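Local coordinates for nucleocapsid protein (Schmallenberg virus, PDB 4JNG) that encapsidates the viral RNA genome, shielding it from nucleases and forming the helical nucleocapsid that serves as template for transcription and replication, at residues 126-131 / 139-144; 159-164 / 203-208; 58-63 / 79-84; 52-57 / 73-78. One frame throughout, in Å; residues are numbered along the deposited sequence.

Contacts 1 and 2 lie on one side of the chain's centre, contacts 3 and 4 on the other. Contact 2 is a buried, apolar crossing of two helices. Contact 1, partly buried, packs aromatic rings on a loop and touches contact 2 through Phe144 and Ile162. Contacts 3 and 4 have centres about 6 Å apart and share the small antiparallel sheet of strands 61-66 and 69-74. Contact 4 is buried and rests on asparagine hydrogen bonds. Contact 3 is at the surface and uses a tyrosine ring and a water. Bound uridines lie against contacts 1, 3 and 4. Neighbouring subunits touch contacts 2, 3 and 4.

Contact 1: 126-131 / 139-144; sequences LAEVKG and TMYLGF. With nucleotides of chain A.
Ala127 lies against the ring of Phe144. Its CA sits over one face, 3.6 Å from the ring centroid and 21° off the normal, which makes a CH-pi contact. Its CB leans on the CD2 side of the same ring, with Ala127 CB 3.3 Å from Phe144 CD2. The same methyl also meets a second ring, 3.6 Å from Tyr141 CD1. Farther out, the carboxylate of Glu128 stands at the edge of the Tyr141 ring, with the two planes 81° apart. Tyr141 OH makes its hydrogen bond to Met124 N, two residues ahead of 126-131 in the same loop. Lys130 crosses Phe144 at about a right angle, and its CB is 4.0 Å from Phe144 CZ. Its amine goes on to a salt bridge with Asp170. This packing fastens the loop that follows helix 112-121 to helix 138-142 and the turn after it. The loop lines part of the RNA-binding surface of this orthobunyavirus nucleoprotein. Leu126 CB packs on Phe144 CB, while its two methyls point to different bases. Leu126 CD1 is 3.6 Å from N3 of U29 of chain A, and Leu126 CD2 is 3.2 Å from C2 of U28 of chain A. Val129 adds looser contacts to the U29 sugar. On the far side of the contact, Phe144 packs on Ile162 of helix 158-168.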
# COMPACT_ATOMS: atom_id res chain seq x y z
N LEU B 126 17.25 -3.47 -18.48
CA LEU B 126 16.01 -4.24 -18.62
C LEU B 126 16.40 -5.49 -19.38
O LEU B 126 15.99 -6.60 -19.04
CB LEU B 126 14.93 -3.46 -19.39
CG LEU B 126 13.87 -2.73 -18.57
CD1 LEU B 126 13.43 -1.43 -19.22
CD2 LEU B 126 12.68 -3.64 -18.33
N ALA B 127 17.19 -5.28 -20.43
CA ALA B 127 17.85 -6.34 -21.15
C ALA B 127 18.96 -6.93 -20.30
O ALA B 127 19.09 -8.15 -20.21
CB ALA B 127 18.43 -5.81 -22.46
N GLU B 128 19.76 -6.05 -19.70
CA GLU B 128 20.96 -6.46 -18.97
C GLU B 128 20.65 -7.43 -17.84
O GLU B 128 21.25 -8.50 -17.76
CB GLU B 128 21.69 -5.24 -18.38
CG GLU B 128 22.33 -4.32 -19.41
CD GLU B 128 23.37 -5.01 -20.26
OE1 GLU B 128 23.19 -6.21 -20.58
OE2 GLU B 128 24.38 -4.36 -20.62
N VAL B 129 19.70 -7.05 -17.00
CA VAL B 129 19.42 -7.82 -15.79
C VAL B 129 18.91 -9.23 -16.13
O VAL B 129 18.91 -10.12 -15.27
CB VAL B 129 18.48 -7.06 -14.83
CG1 VAL B 129 19.11 -5.73 -14.41
CG2 VAL B 129 17.10 -6.81 -15.44
N LYS B 130 18.53 -9.44 -17.39
CA LYS B 130 18.24 -10.78 -17.91
C LYS B 130 19.42 -11.43 -18.65
O LYS B 130 19.26 -12.46 -19.31
CB LYS B 130 17.02 -10.70 -18.84
CG LYS B 130 15.70 -10.53 -18.12
CD LYS B 130 15.30 -11.80 -17.38
CE LYS B 130 13.82 -11.82 -17.02
NZ LYS B 130 13.27 -13.20 -17.07
N GLY B 131 20.61 -10.83 -18.52
CA GLY B 131 21.82 -11.33 -19.18
C GLY B 131 21.91 -11.12 -20.69
O GLY B 131 22.45 -11.98 -21.39
N THR B 139 18.44 -6.56 -32.23
CA THR B 139 17.00 -6.78 -32.19
C THR B 139 16.54 -7.35 -30.84
O THR B 139 15.48 -6.98 -30.35
CB THR B 139 16.48 -7.69 -33.33
OG1 THR B 139 16.90 -9.04 -33.12
CG2 THR B 139 16.97 -7.20 -34.68
N MET B 140 17.33 -8.24 -30.25
CA MET B 140 16.98 -8.81 -28.95
C MET B 140 17.17 -7.80 -27.82
O MET B 140 16.28 -7.63 -26.97
CB MET B 140 17.81 -10.06 -28.66
CG MET B 140 17.25 -10.87 -27.49
SD MET B 140 18.06 -12.44 -27.19
CE MET B 140 17.60 -12.65 -25.48
N TYR B 141 18.32 -7.14 -27.84
CA TYR B 141 18.71 -6.17 -26.82
C TYR B 141 17.78 -4.96 -26.78
O TYR B 141 17.36 -4.53 -25.71
CB TYR B 141 20.15 -5.69 -27.07
CG TYR B 141 20.72 -4.83 -25.96
CD1 TYR B 141 21.16 -5.39 -24.77
CD2 TYR B 141 20.83 -3.45 -26.11
CE1 TYR B 141 21.69 -4.61 -23.76
CE2 TYR B 141 21.36 -2.66 -25.10
CZ TYR B 141 21.79 -3.25 -23.93
OH TYR B 141 22.31 -2.47 -22.92
N LEU B 142 17.47 -4.41 -27.95
CA LEU B 142 16.57 -3.27 -28.02
C LEU B 142 15.13 -3.71 -27.89
O LEU B 142 14.28 -2.92 -27.48
CB LEU B 142 16.76 -2.51 -29.33
CG LEU B 142 18.13 -1.88 -29.57
CD1 LEU B 142 18.18 -1.34 -30.98
CD2 LEU B 142 18.42 -0.77 -28.57
N GLY B 143 14.85 -4.97 -28.22
CA GLY B 143 13.53 -5.56 -28.02
C GLY B 143 13.04 -5.53 -26.58
O GLY B 143 11.84 -5.68 -26.33
N PHE B 144 13.95 -5.33 -25.64
CA PHE B 144 13.61 -5.19 -24.22
C PHE B 144 13.03 -3.81 -23.87
O PHE B 144 12.49 -3.63 -22.78
CB PHE B 144 14.84 -5.45 -23.35
CG PHE B 144 15.07 -6.90 -23.02
CD1 PHE B 144 14.34 -7.53 -22.02
CD2 PHE B 144 16.02 -7.64 -23.71
CE1 PHE B 144 14.54 -8.86 -21.71
CE2 PHE B 144 16.23 -8.98 -23.40
CZ PHE B 144 15.49 -9.59 -22.41
P U A 29 13.88 -3.74 -11.51
OP1 U A 29 14.98 -4.22 -10.63
OP2 U A 29 12.87 -2.80 -10.97
O5' U A 29 14.50 -3.08 -12.82
C5' U A 29 15.68 -3.62 -13.44
C4' U A 29 16.46 -2.50 -14.08
O4' U A 29 15.63 -1.86 -15.09
C3' U A 29 16.92 -1.40 -13.14
O3' U A 29 18.23 -0.94 -13.49
C2' U A 29 15.87 -0.31 -13.36
O2' U A 29 16.26 1.00 -13.02
C1' U A 29 15.61 -0.47 -14.86
N1 U A 29 14.33 0.08 -15.32
C2 U A 29 14.31 0.74 -16.54
O2 U A 29 15.30 0.87 -17.24
N3 U A 29 13.08 1.24 -16.90
C4 U A 29 11.90 1.16 -16.19
O4 U A 29 10.88 1.66 -16.66
C5 U A 29 12.01 0.46 -14.95
C6 U A 29 13.19 -0.04 -14.56
P U A 28 8.65 -3.09 -10.53
OP1 U A 28 9.16 -3.48 -9.19
OP2 U A 28 8.59 -1.66 -10.89
O5' U A 28 9.52 -3.88 -11.61
C5' U A 28 10.03 -5.19 -11.32
C4' U A 28 10.84 -5.72 -12.49
O4' U A 28 10.00 -5.83 -13.66
C3' U A 28 11.99 -4.83 -12.94
O3' U A 28 13.12 -5.01 -12.10
C2' U A 28 12.20 -5.27 -14.38
O2' U A 28 13.09 -6.36 -14.54
C1' U A 28 10.77 -5.61 -14.83
N1 U A 28 10.14 -4.54 -15.61
C2 U A 28 10.00 -4.73 -16.97
O2 U A 28 10.39 -5.73 -17.54
N3 U A 28 9.40 -3.69 -17.64
C4 U A 28 8.92 -2.52 -17.10
O4 U A 28 8.40 -1.68 -17.83
C5 U A 28 9.10 -2.40 -15.68
C6 U A 28 9.69 -3.39 -15.00

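Contact 2: 159-164 / 203-208; sequences PLVIEM and AAFNSV
Val161 points toward segment 203-208 of helix 198-209 and divides its two methyls between Phe205 and Val208, about one turn apart. Val161 CG1 rests on the start of Phe205, 3.8 Å from Phe205 CB. Val161 CG2 meets Val208 CG2 at 3.6 Å and also lies near the carbonyl oxygen of Ala204. The edge of the Phe205 ring is turned to Val161 CB and Met164 CB. The sulfur of Met164 makes a Met-aromatic contact, with Met164 SD 5.2 Å from the Phe205 ring centroid in an oblique approach. Ile162 touches Val208 more loosely, with its CG1 4.2 Å from Val208 CG2. These side chains pack helix 158-168 against helix 198-209. The two segments cross at -57°, with their axes 9.0 Å apart. In the next shell, His165 stacks on the Phe205 ring and its NE2 is hydrogen-bonded to Phe205 O. Ile201 packs on Val161. Arg223 and Gln227 of the second subunit reach Met164 and Phe205, so this helix pair borders a subunit interface. No hydrogen bond joins the two segments. Their cohesion is therefore van der Waals packing of aliphatic groups against each other and the Phe205 ring edge, plus one sulfur-aromatic contact.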
# COMPACT_ATOMS: atom_id res chain seq x y z
N PRO B 159 9.98 -8.78 -28.42
CA PRO B 159 9.19 -8.23 -27.32
C PRO B 159 8.01 -9.14 -26.92
O PRO B 159 7.68 -9.20 -25.74
CB PRO B 159 8.68 -6.90 -27.88
CG PRO B 159 9.63 -6.55 -28.96
CD PRO B 159 10.07 -7.85 -29.56
N LEU B 160 7.42 -9.81 -27.89
CA LEU B 160 6.35 -10.78 -27.64
C LEU B 160 6.80 -11.93 -26.76
O LEU B 160 6.16 -12.24 -25.75
CB LEU B 160 5.80 -11.35 -28.95
CG LEU B 160 4.85 -12.54 -28.82
CD1 LEU B 160 3.63 -12.19 -27.99
CD2 LEU B 160 4.45 -13.04 -30.20
N VAL B 161 7.90 -12.57 -27.15
CA VAL B 161 8.39 -13.76 -26.43
C VAL B 161 9.10 -13.38 -25.13
O VAL B 161 9.03 -14.13 -24.15
CB VAL B 161 9.28 -14.67 -27.32
CG1 VAL B 161 8.53 -15.07 -28.58
CG2 VAL B 161 10.61 -14.02 -27.66
N ILE B 162 9.75 -12.22 -25.10
CA ILE B 162 10.31 -11.67 -23.85
C ILE B 162 9.23 -11.54 -22.78
O ILE B 162 9.49 -11.72 -21.58
CB ILE B 162 10.98 -10.30 -24.07
CG1 ILE B 162 12.33 -10.47 -24.79
CG2 ILE B 162 11.21 -9.58 -22.74
CD1 ILE B 162 12.92 -9.17 -25.32
N GLU B 163 8.01 -11.20 -23.20
CA GLU B 163 6.90 -11.04 -22.27
C GLU B 163 6.35 -12.39 -21.84
O GLU B 163 6.03 -12.59 -20.67
CB GLU B 163 5.81 -10.17 -22.89
CG GLU B 163 5.21 -9.18 -21.91
CD GLU B 163 5.09 -7.79 -22.50
OE1 GLU B 163 6.02 -6.98 -22.30
OE2 GLU B 163 4.07 -7.51 -23.18
N MET B 164 6.24 -13.32 -22.79
CA MET B 164 5.85 -14.69 -22.48
C MET B 164 6.77 -15.23 -21.39
O MET B 164 6.30 -15.67 -20.34
CB MET B 164 5.91 -15.60 -23.72
CG MET B 164 4.68 -15.50 -24.61
SD MET B 164 4.79 -16.53 -26.08
CE MET B 164 3.19 -16.26 -26.82
N ALA B 203 10.90 -20.05 -32.93
CA ALA B 203 12.34 -19.86 -33.08
C ALA B 203 12.85 -18.77 -32.14
O ALA B 203 13.74 -19.01 -31.33
CB ALA B 203 12.68 -19.53 -34.52
N ALA B 204 12.26 -17.57 -32.23
CA ALA B 204 12.65 -16.45 -31.37
C ALA B 204 12.39 -16.71 -29.87
O ALA B 204 13.17 -16.27 -29.02
CB ALA B 204 11.95 -15.17 -31.81
N PHE B 205 11.30 -17.42 -29.57
CA PHE B 205 11.03 -17.88 -28.21
C PHE B 205 12.19 -18.72 -27.69
O PHE B 205 12.62 -18.56 -26.54
CB PHE B 205 9.73 -18.70 -28.18
CG PHE B 205 9.33 -19.18 -26.81
CD1 PHE B 205 8.74 -18.31 -25.90
CD2 PHE B 205 9.54 -20.50 -26.43
CE1 PHE B 205 8.38 -18.74 -24.63
CE2 PHE B 205 9.17 -20.94 -25.16
CZ PHE B 205 8.59 -20.06 -24.26
N ASN B 206 12.70 -19.60 -28.55
CA ASN B 206 13.87 -20.43 -28.28
C ASN B 206 15.14 -19.60 -28.08
O ASN B 206 15.90 -19.84 -27.14
CB ASN B 206 14.06 -21.44 -29.43
CG ASN B 206 15.10 -22.50 -29.12
OD1 ASN B 206 15.05 -23.14 -28.07
ND2 ASN B 206 16.04 -22.70 -30.03
N SER B 207 15.35 -18.61 -28.95
CA SER B 207 16.51 -17.71 -28.84
C SER B 207 16.58 -17.03 -27.48
O SER B 207 17.62 -17.07 -26.82
CB SER B 207 16.47 -16.65 -29.95
OG SER B 207 16.97 -17.18 -31.17
N VAL B 208 15.47 -16.43 -27.05
CA VAL B 208 15.37 -15.80 -25.73
C VAL B 208 15.38 -16.87 -24.64
O VAL B 208 15.85 -16.62 -23.54
CB VAL B 208 14.10 -14.94 -25.57
CG1 VAL B 208 14.01 -14.34 -24.17
CG2 VAL B 208 14.09 -13.83 -26.61

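Contact 3: 58-63 / 79-84; sequences AQPSVD and PQYVSN. With nucleotides of chain A.
The type I beta turn from Tyr81 to Asn84 overlaps a short 3-10 segment that begins at Pro79. It packs on the loop that leads into strand 61-66 of the small antiparallel sheet. Tyr81 carries the contact. With CG anti to the carbonyl carbon (chi1 -55°), its side chain heads for the chain from Ala58 to Pro60. Pro60 CB lies over the centre of one ring face, 4.3 Å above the plane. The peptide link before the proline meets the CE2 side of the ring, with Tyr81 CE2 3.4 Å from Pro60 N. At the edge, in the ring plane, lies Ala58 C, and Tyr81 OH is 3.1 Å from Ala58 O. Phe78 meets the Tyr81 ring within the same chain.

The turn also touches RNA. Val82 O accepts a hydrogen bond of 2.7 Å from O2' of U24 of chain A. Val82 CG1 packs on the next ribose, 3.5 Å from O4' of U25 of chain A. Both contacts are to sugars. Neighbouring copies of the protein come close on both segments: Lys49 of the second subunit bonds to Gln80 O, and Phe5 of the third subunit packs on Gln59 and Val62. Across the contact, one water bridges the segments: it lies 2.9 Å from Pro60 O and accepts from Asn84 ND2 at 3.1 Å.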
# COMPACT_ATOMS: atom_id res chain seq x y z
N ALA B 58 1.09 17.32 -12.17
CA ALA B 58 -0.32 17.55 -12.48
C ALA B 58 -0.50 18.55 -13.62
O ALA B 58 -1.22 19.54 -13.48
CB ALA B 58 -1.06 18.02 -11.23
N GLN B 59 0.16 18.28 -14.74
CA GLN B 59 -0.26 18.87 -16.02
C GLN B 59 -0.40 17.75 -17.03
O GLN B 59 0.43 16.84 -17.08
CB GLN B 59 0.70 19.94 -16.54
CG GLN B 59 2.17 19.63 -16.37
CD GLN B 59 2.73 20.16 -15.07
OE1 GLN B 59 2.03 20.18 -14.05
NE2 GLN B 59 4.00 20.56 -15.08
N PRO B 60 -1.48 17.78 -17.82
CA PRO B 60 -1.75 16.70 -18.76
C PRO B 60 -0.72 16.57 -19.88
O PRO B 60 -0.75 15.58 -20.60
CB PRO B 60 -3.13 17.07 -19.32
CG PRO B 60 -3.20 18.55 -19.17
CD PRO B 60 -2.54 18.81 -17.86
N SER B 61 0.15 17.57 -20.06
CA SER B 61 1.28 17.44 -20.97
C SER B 61 2.51 18.22 -20.48
O SER B 61 2.38 19.28 -19.85
CB SER B 61 0.89 17.82 -22.41
OG SER B 61 1.08 19.20 -22.67
N VAL B 62 3.69 17.67 -20.74
CA VAL B 62 4.92 18.17 -20.14
C VAL B 62 6.07 18.14 -21.14
O VAL B 62 6.27 17.16 -21.86
CB VAL B 62 5.34 17.33 -18.91
CG1 VAL B 62 6.52 17.98 -18.20
CG2 VAL B 62 4.18 17.20 -17.94
N ASP B 63 6.84 19.22 -21.14
CA ASP B 63 8.05 19.32 -21.94
C ASP B 63 9.23 18.69 -21.21
O ASP B 63 9.71 19.22 -20.21
CB ASP B 63 8.34 20.80 -22.24
CG ASP B 63 7.49 21.35 -23.37
OD1 ASP B 63 6.51 20.69 -23.79
OD2 ASP B 63 7.81 22.45 -23.87
N PRO B 79 -2.38 9.86 -11.71
CA PRO B 79 -3.58 9.01 -11.57
C PRO B 79 -4.81 9.56 -12.28
O PRO B 79 -5.45 8.85 -13.06
CB PRO B 79 -3.81 8.97 -10.05
CG PRO B 79 -2.51 9.34 -9.42
CD PRO B 79 -1.58 9.88 -10.47
N GLN B 80 -5.11 10.83 -12.04
CA GLN B 80 -6.28 11.50 -12.63
C GLN B 80 -6.31 11.42 -14.16
O GLN B 80 -7.40 11.35 -14.76
CB GLN B 80 -6.28 12.97 -12.18
CG GLN B 80 -7.48 13.79 -12.63
CD GLN B 80 -7.42 15.22 -12.11
OE1 GLN B 80 -6.84 15.49 -11.06
NE2 GLN B 80 -8.03 16.14 -12.85
N TYR B 81 -5.14 11.42 -14.79
CA TYR B 81 -5.03 11.47 -16.25
C TYR B 81 -5.00 10.10 -16.93
O TYR B 81 -5.02 10.02 -18.16
CB TYR B 81 -3.77 12.28 -16.65
CG TYR B 81 -3.69 13.68 -16.05
CD1 TYR B 81 -4.84 14.39 -15.70
CD2 TYR B 81 -2.45 14.30 -15.88
CE1 TYR B 81 -4.75 15.67 -15.16
CE2 TYR B 81 -2.36 15.57 -15.35
CZ TYR B 81 -3.50 16.26 -14.99
OH TYR B 81 -3.39 17.53 -14.47
N VAL B 82 -4.99 9.02 -16.15
CA VAL B 82 -4.81 7.67 -16.72
C VAL B 82 -5.80 7.35 -17.86
O VAL B 82 -5.48 6.56 -18.74
CB VAL B 82 -4.85 6.57 -15.64
CG1 VAL B 82 -4.93 5.18 -16.26
CG2 VAL B 82 -3.63 6.66 -14.74
N SER B 83 -6.99 7.96 -17.86
CA SER B 83 -7.93 7.73 -18.96
C SER B 83 -8.10 8.89 -19.96
O SER B 83 -8.97 8.84 -20.82
CB SER B 83 -9.29 7.25 -18.42
OG SER B 83 -9.91 8.21 -17.59
N ASN B 84 -7.25 9.92 -19.88
CA ASN B 84 -7.23 10.97 -20.92
C ASN B 84 -6.93 10.37 -22.30
O ASN B 84 -6.10 9.47 -22.41
CB ASN B 84 -6.19 12.04 -20.61
CG ASN B 84 -6.57 12.92 -19.44
OD1 ASN B 84 -7.59 12.72 -18.78
ND2 ASN B 84 -5.73 13.92 -19.16
P U A 24 -1.06 3.34 -26.05
OP1 U A 24 0.18 4.08 -26.46
OP2 U A 24 -1.00 1.87 -25.89
O5' U A 24 -1.58 3.94 -24.68
C5' U A 24 -1.95 5.32 -24.54
C4' U A 24 -2.60 5.55 -23.20
O4' U A 24 -3.94 4.98 -23.20
C3' U A 24 -1.92 4.90 -22.01
O3' U A 24 -0.83 5.67 -21.54
C2' U A 24 -3.06 4.82 -21.01
O2' U A 24 -3.38 6.04 -20.36
C1' U A 24 -4.22 4.44 -21.92
N1 U A 24 -4.43 2.99 -22.06
C2 U A 24 -5.09 2.34 -21.04
O2 U A 24 -5.49 2.92 -20.04
N3 U A 24 -5.26 0.99 -21.22
C4 U A 24 -4.85 0.24 -22.30
O4 U A 24 -5.08 -0.97 -22.31
C5 U A 24 -4.16 0.98 -23.31
C6 U A 24 -3.98 2.30 -23.16
P U A 25 0.52 4.95 -21.02
OP1 U A 25 1.55 6.00 -20.88
OP2 U A 25 0.78 3.76 -21.85
O5' U A 25 0.13 4.51 -19.55
C5' U A 25 -0.26 5.49 -18.57
C4' U A 25 -0.94 4.79 -17.42
O4' U A 25 -2.08 4.05 -17.91
C3' U A 25 -0.09 3.75 -16.71
O3' U A 25 0.77 4.41 -15.78
C2' U A 25 -1.15 2.86 -16.07
O2' U A 25 -1.61 3.39 -14.84
C1' U A 25 -2.27 2.90 -17.10
N1 U A 25 -2.39 1.72 -17.98
C2 U A 25 -3.19 0.68 -17.54
O2 U A 25 -3.77 0.70 -16.47
N3 U A 25 -3.28 -0.39 -18.40
C4 U A 25 -2.68 -0.52 -19.64
O4 U A 25 -2.86 -1.54 -20.30
C5 U A 25 -1.87 0.60 -20.02
C6 U A 25 -1.76 1.66 -19.21
O HOH W 1 -2.91 13.72 -20.44

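Contact 4: 52-57 / 73-78; sequences MVLHKT and VVNNHF. With nucleotides of chain A.
Asn75 reaches from just after strand 69-74 to the last turn of helix 47-56. Its CB touches Leu54 CG, and the two side chains slide past each other in opposite directions. CG is anti to the backbone N (chi1 176°) and packs on Leu54 CG at 3.6 Å. At the tip, the two atoms of the amide do different work. ND2 donates to Leu54 O at 3.1 Å, with an N-H...acceptor angle of 140° and the donor tilted 17° from the carbonyl plane. It also makes weak bonds to Thr57 O and Gln59 O. OD1 lies 3.6 Å from Leu54 CB. It accepts from His77 N of its own segment at 3.0 Å, which closes an Asx turn. A weaker bond comes from Phe78 N. The amide is thus held from both ends, tying the last turn of the helix to the bend after the strand. Leu54 packs beside it, with CD2 4.0 Å from Val73 CG1 and 3.9 Å from His77 CD2. Phe78 CB lies 3.4 Å from Thr57 O. His77 ND1 donates to OP1 of U26 of chain A at 2.8 Å, with the phosphate oxygen in the ring plane. Asn76 ND2 donates to O2' of U24 of chain A and is also hydrogen-bonded to Asn84 O. The Asx turn lies in a loop of the RNA-binding site whose His77 and Asn76 meet phosphate and ribose.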
# COMPACT_ATOMS: atom_id res chain seq x y z
N MET B 52 8.37 8.65 -12.85
CA MET B 52 8.09 9.08 -11.48
C MET B 52 7.77 10.57 -11.42
O MET B 52 6.86 10.98 -10.69
CB MET B 52 9.30 8.83 -10.59
CG MET B 52 9.63 7.36 -10.37
SD MET B 52 11.39 7.10 -10.12
CE MET B 52 11.86 8.55 -9.17
N VAL B 53 8.52 11.37 -12.17
CA VAL B 53 8.23 12.79 -12.28
C VAL B 53 6.79 12.94 -12.76
O VAL B 53 5.93 13.48 -12.04
CB VAL B 53 9.23 13.50 -13.23
CG1 VAL B 53 8.77 14.90 -13.59
CG2 VAL B 53 10.61 13.57 -12.59
N LEU B 54 6.50 12.40 -13.95
CA LEU B 54 5.16 12.47 -14.55
C LEU B 54 4.04 11.94 -13.64
O LEU B 54 2.93 12.48 -13.62
CB LEU B 54 5.14 11.74 -15.90
CG LEU B 54 5.25 12.59 -17.18
CD1 LEU B 54 6.22 13.75 -17.04
CD2 LEU B 54 5.63 11.72 -18.37
N HIS B 55 4.34 10.88 -12.89
CA HIS B 55 3.38 10.28 -11.96
C HIS B 55 2.96 11.25 -10.85
O HIS B 55 1.84 11.15 -10.35
CB HIS B 55 3.96 9.00 -11.35
CG HIS B 55 3.08 8.39 -10.32
ND1 HIS B 55 2.17 7.40 -10.60
CD2 HIS B 55 2.95 8.66 -9.00
CE1 HIS B 55 1.52 7.07 -9.50
NE2 HIS B 55 1.97 7.83 -8.51
N LYS B 56 3.85 12.17 -10.48
CA LYS B 56 3.56 13.16 -9.45
C LYS B 56 3.30 14.57 -10.01
O LYS B 56 3.10 15.52 -9.24
CB LYS B 56 4.70 13.17 -8.41
CG LYS B 56 5.85 14.14 -8.67
CD LYS B 56 7.04 13.85 -7.76
CE LYS B 56 7.70 15.12 -7.24
NZ LYS B 56 8.20 15.98 -8.34
N THR B 57 3.26 14.70 -11.33
CA THR B 57 3.12 16.01 -11.96
C THR B 57 1.72 16.21 -12.54
O THR B 57 1.25 15.39 -13.33
CB THR B 57 4.18 16.22 -13.05
OG1 THR B 57 5.47 16.07 -12.47
CG2 THR B 57 4.06 17.60 -13.67
N VAL B 73 5.51 15.71 -24.20
CA VAL B 73 5.05 14.39 -23.79
C VAL B 73 3.63 14.50 -23.19
O VAL B 73 3.35 15.39 -22.38
CB VAL B 73 6.03 13.80 -22.75
CG1 VAL B 73 5.63 12.39 -22.35
CG2 VAL B 73 7.47 13.82 -23.28
N VAL B 74 2.73 13.61 -23.61
CA VAL B 74 1.42 13.47 -22.98
C VAL B 74 1.57 12.67 -21.67
O VAL B 74 2.11 11.57 -21.67
CB VAL B 74 0.40 12.79 -23.92
CG1 VAL B 74 -0.90 12.46 -23.21
CG2 VAL B 74 0.12 13.72 -25.09
N ASN B 75 1.10 13.27 -20.58
CA ASN B 75 1.24 12.71 -19.25
C ASN B 75 -0.06 12.03 -18.81
O ASN B 75 -0.98 12.70 -18.35
CB ASN B 75 1.63 13.82 -18.27
CG ASN B 75 1.72 13.33 -16.83
OD1 ASN B 75 1.62 12.12 -16.54
ND2 ASN B 75 1.91 14.27 -15.90
N ASN B 76 -0.12 10.71 -19.00
CA ASN B 76 -1.22 9.87 -18.52
C ASN B 76 -0.81 9.03 -17.30
O ASN B 76 -1.50 8.09 -16.92
CB ASN B 76 -1.74 8.96 -19.65
CG ASN B 76 -2.82 9.62 -20.48
OD1 ASN B 76 -2.97 10.84 -20.48
ND2 ASN B 76 -3.60 8.82 -21.20
N HIS B 77 0.31 9.40 -16.68
CA HIS B 77 0.82 8.68 -15.51
C HIS B 77 0.20 9.18 -14.21
O HIS B 77 -0.08 8.39 -13.31
CB HIS B 77 2.33 8.82 -15.43
CG HIS B 77 3.06 8.04 -16.47
ND1 HIS B 77 3.27 6.69 -16.37
CD2 HIS B 77 3.62 8.42 -17.64
CE1 HIS B 77 3.94 6.26 -17.43
NE2 HIS B 77 4.16 7.30 -18.22
N PHE B 78 0.04 10.50 -14.10
CA PHE B 78 -0.64 11.10 -12.96
C PHE B 78 -2.03 10.45 -12.87
O PHE B 78 -2.77 10.44 -13.86
CB PHE B 78 -0.73 12.62 -13.13
CG PHE B 78 -1.35 13.34 -11.96
CD1 PHE B 78 -0.62 13.57 -10.81
CD2 PHE B 78 -2.67 13.80 -12.02
CE1 PHE B 78 -1.19 14.24 -9.73
CE2 PHE B 78 -3.24 14.46 -10.95
CZ PHE B 78 -2.50 14.68 -9.80
P U A 26 2.14 3.71 -15.32
OP1 U A 26 2.85 4.66 -14.42
OP2 U A 26 2.82 3.19 -16.52
O5' U A 26 1.64 2.45 -14.47
C5' U A 26 1.34 2.54 -13.06
C4' U A 26 0.90 1.20 -12.52
O4' U A 26 -0.21 0.70 -13.32
C3' U A 26 1.93 0.08 -12.55
O3' U A 26 2.75 0.05 -11.39
C2' U A 26 1.06 -1.18 -12.57
O2' U A 26 0.71 -1.66 -11.29
C1' U A 26 -0.17 -0.72 -13.35
N1 U A 26 -0.17 -1.16 -14.75
C2 U A 26 -0.77 -2.37 -15.05
O2 U A 26 -1.32 -3.06 -14.20
N3 U A 26 -0.73 -2.73 -16.37
C4 U A 26 -0.14 -2.03 -17.41
O4 U A 26 -0.18 -2.50 -18.55
C5 U A 26 0.48 -0.80 -17.02
C6 U A 26 0.45 -0.42 -15.74
P U A 25 0.52 4.95 -21.02
OP1 U A 25 1.55 6.00 -20.88
OP2 U A 25 0.78 3.76 -21.85
O5' U A 25 0.13 4.51 -19.55
C5' U A 25 -0.26 5.49 -18.57
C4' U A 25 -0.94 4.79 -17.42
O4' U A 25 -2.08 4.05 -17.91
C3' U A 25 -0.09 3.75 -16.71
O3' U A 25 0.77 4.41 -15.78
C2' U A 25 -1.15 2.86 -16.07
O2' U A 25 -1.61 3.39 -14.84
C1' U A 25 -2.27 2.90 -17.10
N1 U A 25 -2.39 1.72 -17.98
C2 U A 25 -3.19 0.68 -17.54
O2 U A 25 -3.77 0.70 -16.47
N3 U A 25 -3.28 -0.39 -18.40
C4 U A 25 -2.68 -0.52 -19.64
O4 U A 25 -2.86 -1.54 -20.30
C5 U A 25 -1.87 0.60 -20.02
C6 U A 25 -1.76 1.66 -19.21
P U A 24 -1.06 3.34 -26.05
OP1 U A 24 0.18 4.08 -26.46
OP2 U A 24 -1.00 1.87 -25.89
O5' U A 24 -1.58 3.94 -24.68
C5' U A 24 -1.95 5.32 -24.54
C4' U A 24 -2.60 5.55 -23.20
O4' U A 24 -3.94 4.98 -23.20
C3' U A 24 -1.92 4.90 -22.01
O3' U A 24 -0.83 5.67 -21.54
C2' U A 24 -3.06 4.82 -21.01
O2' U A 24 -3.38 6.04 -20.36
C1' U A 24 -4.22 4.44 -21.92
N1 U A 24 -4.43 2.99 -22.06
C2 U A 24 -5.09 2.34 -21.04
O2 U A 24 -5.49 2.92 -20.04
N3 U A 24 -5.26 0.99 -21.22
C4 U A 24 -4.85 0.24 -22.30
O4 U A 24 -5.08 -0.97 -22.31
C5 U A 24 -4.16 0.98 -23.31
C6 U A 24 -3.98 2.30 -23.16